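YghZ aldo-keto reductase (Escherichia coli, PDB 3N6Q) is an aldo-keto reductase with a TIM barrel fold that probably reduces aldehydes or ketones to alcohols with NADPH as hydride donor. Local coordinates at residues L163-T175 and L182-P194. Numbering follows the deposited sequence.
Sequences LYVGISSYSPERT and LREWKIPLLIHQP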
loop_
_atom_site.group_PDB
_atom_site.type_symbol
_atom_site.label_atom_id
_atom_site.label_comp_id
_atom_site.label_asym_id
_atom_site.label_seq_id
_atom_site.Cartn_x
_atom_site.Cartn_y
_atom_site.Cartn_z
ATOM N N LEU B 163 13.442 3.145 -4.233
ATOM C CA LEU B 163 13.891 1.913 -3.533
ATOM C C LEU B 163 14.500 2.281 -2.163
ATOM O O LEU B 163 14.250 1.594 -1.176
ATOM C CB LEU B 163 14.925 1.183 -4.357
ATOM C CG LEU B 163 14.456 0.599 -5.719
ATOM C CD1 LEU B 163 15.530 -0.287 -6.379
ATOM C CD2 LEU B 163 13.161 -0.198 -5.521
ATOM N N TYR B 164 15.232 3.393 -2.111
ATOM C CA TYR B 164 15.960 3.844 -0.913
ATOM C C TYR B 164 15.851 5.364 -0.793
ATOM O O TYR B 164 15.498 6.061 -1.765
ATOM C CB TYR B 164 17.487 3.556 -1.015
ATOM C CG TYR B 164 17.882 2.108 -1.255
ATOM C CD1 TYR B 164 18.112 1.243 -0.163
ATOM C CD2 TYR B 164 18.101 1.631 -2.552
ATOM C CE1 TYR B 164 18.591 -0.069 -0.381
ATOM C CE2 TYR B 164 18.524 0.308 -2.786
ATOM C CZ TYR B 164 18.812 -0.508 -1.677
ATOM O OH TYR B 164 19.273 -1.774 -1.862
ATOM N N VAL B 165 16.155 5.890 0.389
ATOM C CA VAL B 165 16.092 7.327 0.542
ATOM C C VAL B 165 17.402 7.905 1.094
ATOM O O VAL B 165 18.126 7.219 1.790
ATOM C CB VAL B 165 14.866 7.762 1.408
ATOM C CG1 VAL B 165 13.574 7.557 0.577
ATOM C CG2 VAL B 165 14.814 7.030 2.718
ATOM N N GLY B 166 17.650 9.167 0.792
ATOM C CA GLY B 166 18.925 9.871 1.112
ATOM C C GLY B 166 18.596 11.273 1.639
ATOM O O GLY B 166 17.469 11.785 1.473
ATOM N N ILE B 167 19.554 11.890 2.307
ATOM C CA ILE B 167 19.486 13.298 2.580
ATOM C C ILE B 167 20.736 13.999 2.125
ATOM O O ILE B 167 21.817 13.384 1.988
ATOM C CB ILE B 167 19.195 13.607 4.074
ATOM C CG1 ILE B 167 20.313 13.000 4.966
ATOM C CG2 ILE B 167 17.891 12.949 4.515
ATOM C CD1 ILE B 167 20.003 13.253 6.535
ATOM N N SER B 168 20.623 15.299 1.956
ATOM C CA SER B 168 21.760 16.120 1.511
ATOM C C SER B 168 21.876 17.395 2.325
ATOM O O SER B 168 20.905 18.083 2.548
ATOM C CB SER B 168 21.658 16.446 -0.010
ATOM O OG SER B 168 22.825 17.131 -0.440
ATOM N N SER B 169 23.088 17.628 2.843
ATOM C CA SER B 169 23.441 18.817 3.604
ATOM C C SER B 169 22.691 19.027 4.913
ATOM O O SER B 169 22.417 20.161 5.315
ATOM C CB SER B 169 23.522 20.059 2.726
ATOM O OG SER B 169 24.245 19.780 1.495
ATOM N N TYR B 170 22.446 17.931 5.624
ATOM C CA TYR B 170 21.852 17.963 6.959
ATOM C C TYR B 170 23.009 17.931 7.934
ATOM O O TYR B 170 23.916 17.138 7.764
ATOM C CB TYR B 170 20.987 16.733 7.184
ATOM C CG TYR B 170 19.581 16.910 6.613
ATOM C CD1 TYR B 170 19.399 17.121 5.235
ATOM C CD2 TYR B 170 18.480 16.711 7.422
ATOM C CE1 TYR B 170 18.081 17.271 4.684
ATOM C CE2 TYR B 170 17.187 16.788 6.899
ATOM C CZ TYR B 170 17.004 17.040 5.537
ATOM O OH TYR B 170 15.694 17.116 5.101
ATOM N N SER B 171 22.954 18.782 8.955
ATOM C CA SER B 171 23.900 18.644 10.093
ATOM C C SER B 171 23.911 17.245 10.733
ATOM O O SER B 171 22.972 16.445 10.594
ATOM C CB SER B 171 23.556 19.694 11.156
ATOM O OG SER B 171 22.291 19.347 11.745
ATOM N N PRO B 172 24.964 16.951 11.541
ATOM C CA PRO B 172 24.934 15.723 12.329
ATOM C C PRO B 172 23.651 15.511 13.141
ATOM O O PRO B 172 23.096 14.398 13.148
ATOM C CB PRO B 172 26.198 15.830 13.241
ATOM C CG PRO B 172 27.096 16.828 12.567
ATOM C CD PRO B 172 26.184 17.777 11.762
ATOM N N GLU B 173 23.222 16.528 13.886
ATOM C CA GLU B 173 22.077 16.389 14.784
ATOM C C GLU B 173 20.808 16.121 13.942
ATOM O O GLU B 173 20.013 15.247 14.287
ATOM C CB GLU B 173 21.909 17.706 15.556
ATOM C CG GLU B 173 23.122 18.065 16.481
ATOM C CD GLU B 173 24.449 18.489 15.750
ATOM O OE1 GLU B 173 24.444 19.059 14.601
ATOM O OE2 GLU B 173 25.518 18.271 16.396
ATOM N N ARG B 174 20.621 16.902 12.870
ATOM C CA ARG B 174 19.460 16.667 11.962
ATOM C C ARG B 174 19.518 15.282 11.256
ATOM O O ARG B 174 18.501 14.575 11.147
ATOM C CB ARG B 174 19.309 17.788 10.968
ATOM C CG ARG B 174 18.793 19.077 11.621
ATOM C CD ARG B 174 18.702 20.232 10.626
ATOM N NE ARG B 174 18.118 21.441 11.234
ATOM C CZ ARG B 174 16.800 21.714 11.301
ATOM N NH1 ARG B 174 15.888 20.788 10.987
ATOM N NH2 ARG B 174 16.395 22.889 11.805
ATOM N N THR B 175 20.720 14.877 10.822
ATOM C CA THR B 175 20.930 13.525 10.299
ATOM C C THR B 175 20.519 12.464 11.281
ATOM O O THR B 175 19.772 11.514 10.979
ATOM C CB THR B 175 22.405 13.321 9.870
ATOM O OG1 THR B 175 22.715 14.292 8.863
ATOM C CG2 THR B 175 22.627 11.910 9.334
ATOM N N LEU B 182 13.000 7.902 10.268
ATOM C CA LEU B 182 12.764 6.896 9.263
ATOM C C LEU B 182 12.725 5.511 9.904
ATOM O O LEU B 182 12.035 4.625 9.412
ATOM C CB LEU B 182 13.841 6.967 8.189
ATOM C CG LEU B 182 13.786 8.210 7.307
ATOM C CD1 LEU B 182 15.144 8.359 6.596
ATOM C CD2 LEU B 182 12.627 8.070 6.280
ATOM N N ARG B 183 13.508 5.286 10.977
ATOM C CA ARG B 183 13.432 3.965 11.628
ATOM C C ARG B 183 12.028 3.673 12.192
ATOM O O ARG B 183 11.605 2.508 12.269
ATOM C CB ARG B 183 14.476 3.865 12.759
ATOM C CG ARG B 183 14.334 2.600 13.610
ATOM C CD ARG B 183 15.429 2.674 14.675
ATOM N NE ARG B 183 16.729 2.641 14.000
ATOM C CZ ARG B 183 17.723 3.516 14.153
ATOM N NH1 ARG B 183 17.625 4.545 15.017
ATOM N NH2 ARG B 183 18.829 3.336 13.419
ATOM N N GLU B 184 11.240 4.717 12.496
ATOM C CA GLU B 184 9.862 4.437 12.953
ATOM C C GLU B 184 9.020 3.792 11.861
ATOM O O GLU B 184 7.976 3.183 12.159
ATOM C CB GLU B 184 9.177 5.701 13.496
ATOM C CG GLU B 184 9.921 6.322 14.701
ATOM C CD GLU B 184 9.383 7.699 15.099
ATOM O OE1 GLU B 184 8.379 8.154 14.491
ATOM O OE2 GLU B 184 9.976 8.347 16.004
ATOM N N TRP B 185 9.428 4.009 10.592
ATOM C CA TRP B 185 8.773 3.416 9.415
ATOM C C TRP B 185 9.494 2.148 8.954
ATOM O O TRP B 185 9.159 1.564 7.910
ATOM C CB TRP B 185 8.810 4.446 8.284
ATOM C CG TRP B 185 7.982 5.692 8.529
ATOM C CD1 TRP B 185 8.432 6.948 8.821
ATOM C CD2 TRP B 185 6.571 5.801 8.343
ATOM N NE1 TRP B 185 7.368 7.814 8.923
ATOM C CE2 TRP B 185 6.215 7.123 8.618
ATOM C CE3 TRP B 185 5.579 4.875 8.034
ATOM C CZ2 TRP B 185 4.899 7.574 8.529
ATOM C CZ3 TRP B 185 4.246 5.310 7.999
ATOM C CH2 TRP B 185 3.926 6.639 8.253
ATOM N N LYS B 186 10.443 1.694 9.776
ATOM C CA LYS B 186 11.317 0.583 9.446
ATOM C C LYS B 186 12.081 0.791 8.136
ATOM O O LYS B 186 12.266 -0.158 7.349
ATOM C CB LYS B 186 10.532 -0.729 9.422
ATOM C CG LYS B 186 9.924 -1.083 10.829
ATOM C CD LYS B 186 9.009 -2.345 10.768
ATOM C CE LYS B 186 9.856 -3.583 10.613
ATOM N NZ LYS B 186 10.891 -3.658 11.685
ATOM N N ILE B 187 12.535 2.020 7.907
ATOM C CA ILE B 187 13.320 2.316 6.730
ATOM C C ILE B 187 14.678 2.861 7.211
ATOM O O ILE B 187 14.710 3.786 8.031
ATOM C CB ILE B 187 12.595 3.419 5.907
ATOM C CG1 ILE B 187 11.300 2.815 5.338
ATOM C CG2 ILE B 187 13.536 3.965 4.776
ATOM C CD1 ILE B 187 10.416 3.877 4.714
ATOM N N PRO B 188 15.790 2.262 6.741
ATOM C CA PRO B 188 17.094 2.859 7.094
ATOM C C PRO B 188 17.429 4.006 6.179
ATOM O O PRO B 188 17.237 3.880 4.954
ATOM C CB PRO B 188 18.109 1.707 6.855
ATOM C CG PRO B 188 17.450 0.752 5.835
ATOM C CD PRO B 188 15.899 1.024 5.922
ATOM N N LEU B 189 18.012 5.076 6.707
ATOM C CA LEU B 189 18.543 6.136 5.841
ATOM C C LEU B 189 19.697 5.529 5.040
ATOM O O LEU B 189 20.663 5.039 5.656
ATOM C CB LEU B 189 19.057 7.298 6.695
ATOM C CG LEU B 189 19.703 8.414 5.853
ATOM C CD1 LEU B 189 18.664 9.147 4.850
ATOM C CD2 LEU B 189 20.277 9.508 6.803
ATOM N N LEU B 190 19.656 5.566 3.695
ATOM C CA LEU B 190 20.741 4.925 2.915
ATOM C C LEU B 190 22.062 5.696 2.953
ATOM O O LEU B 190 23.163 5.098 3.049
ATOM C CB LEU B 190 20.309 4.681 1.459
ATOM C CG LEU B 190 21.431 4.114 0.585
ATOM C CD1 LEU B 190 21.733 2.582 0.947
ATOM C CD2 LEU B 190 21.051 4.282 -0.915
ATOM N N ILE B 191 21.969 7.015 2.790
ATOM C CA ILE B 191 23.068 7.813 2.260
ATOM C C ILE B 191 22.886 9.286 2.595
ATOM O O ILE B 191 21.726 9.833 2.678
ATOM C CB ILE B 191 23.262 7.551 0.723
ATOM C CG1 ILE B 191 24.557 8.128 0.196
ATOM C CG2 ILE B 191 22.057 8.161 -0.112
ATOM C CD1 ILE B 191 24.883 7.517 -1.271
ATOM N N HIS B 192 24.030 9.964 2.778
ATOM C CA HIS B 192 24.092 11.393 3.000
ATOM C C HIS B 192 25.001 11.935 1.903
ATOM O O HIS B 192 26.102 11.372 1.631
ATOM C CB HIS B 192 24.667 11.689 4.425
ATOM C CG HIS B 192 24.623 13.139 4.839
ATOM N ND1 HIS B 192 25.252 14.146 4.132
ATOM C CD2 HIS B 192 24.031 13.745 5.904
ATOM C CE1 HIS B 192 25.073 15.298 4.753
ATOM N NE2 HIS B 192 24.310 15.081 5.819
ATOM N N GLN B 193 24.545 12.984 1.222
ATOM C CA GLN B 193 25.376 13.694 0.274
ATOM C C GLN B 193 25.777 15.076 0.775
ATOM O O GLN B 193 25.021 16.049 0.595
ATOM C CB GLN B 193 24.626 13.786 -1.102
ATOM C CG GLN B 193 25.378 14.513 -2.141
ATOM C CD GLN B 193 24.638 14.471 -3.499
ATOM O OE1 GLN B 193 24.574 15.468 -4.183
ATOM N NE2 GLN B 193 24.161 13.312 -3.900
ATOM N N PRO B 194 27.005 15.209 1.366
ATOM C CA PRO B 194 27.535 16.522 1.786
ATOM C C PRO B 194 28.472 17.078 0.726
ATOM O O PRO B 194 29.030 16.340 -0.100
ATOM C CB PRO B 194 28.321 16.175 3.070
ATOM C CG PRO B 194 28.951 14.808 2.700
ATOM C CD PRO B 194 27.808 14.082 1.906
HETATM O O HOH W 1 16.571 3.709 2.370
HETATM O O HOH W 2 23.876 17.880 -3.249
#
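Gln193 O is gripped twice: Ser168 OG donates to it at 2.7 Å, and Ser169 N adds a weak bond at 3.4 Å. Serine suits this place because its short hydroxyl, anti to the backbone N (chi1 -175°), lies beside the neighbouring strand; a water joins the same OG to Gln193 OE1. The parallel strands pair through Ile167, whose N donates to Ile191 O while its O accepts from Gln193 N at 2.9 Å. On the helix-facing side, His192 sends NE2-H onto a lone pair of Tyr170 O at 2.9 Å, nearly straight (163°) and close to the ring plane. Thr175 OG1, itself bonded to Ser171 O, lies at the ring edge, 3.3 Å from His192 CD2. A leucine in place of His192 would probably leave Tyr170 O without this partner and the turn into the helix less firmly held. The Ile167 side chain packs against His192 with CG1 near the ring and crosses Leu189 at about a right angle, Ile167 CD1 lying 3.8 Å from Leu189 CD2. Gly166, without a side chain, lets Ile191 CG2 come to 3.8 Å from Gly166 CA. Strand 162-168, helix 172-183 and strand 191-193 thus form a beta-alpha-beta unit with parallel neighbouring strands, the repeating element of the TIM barrel.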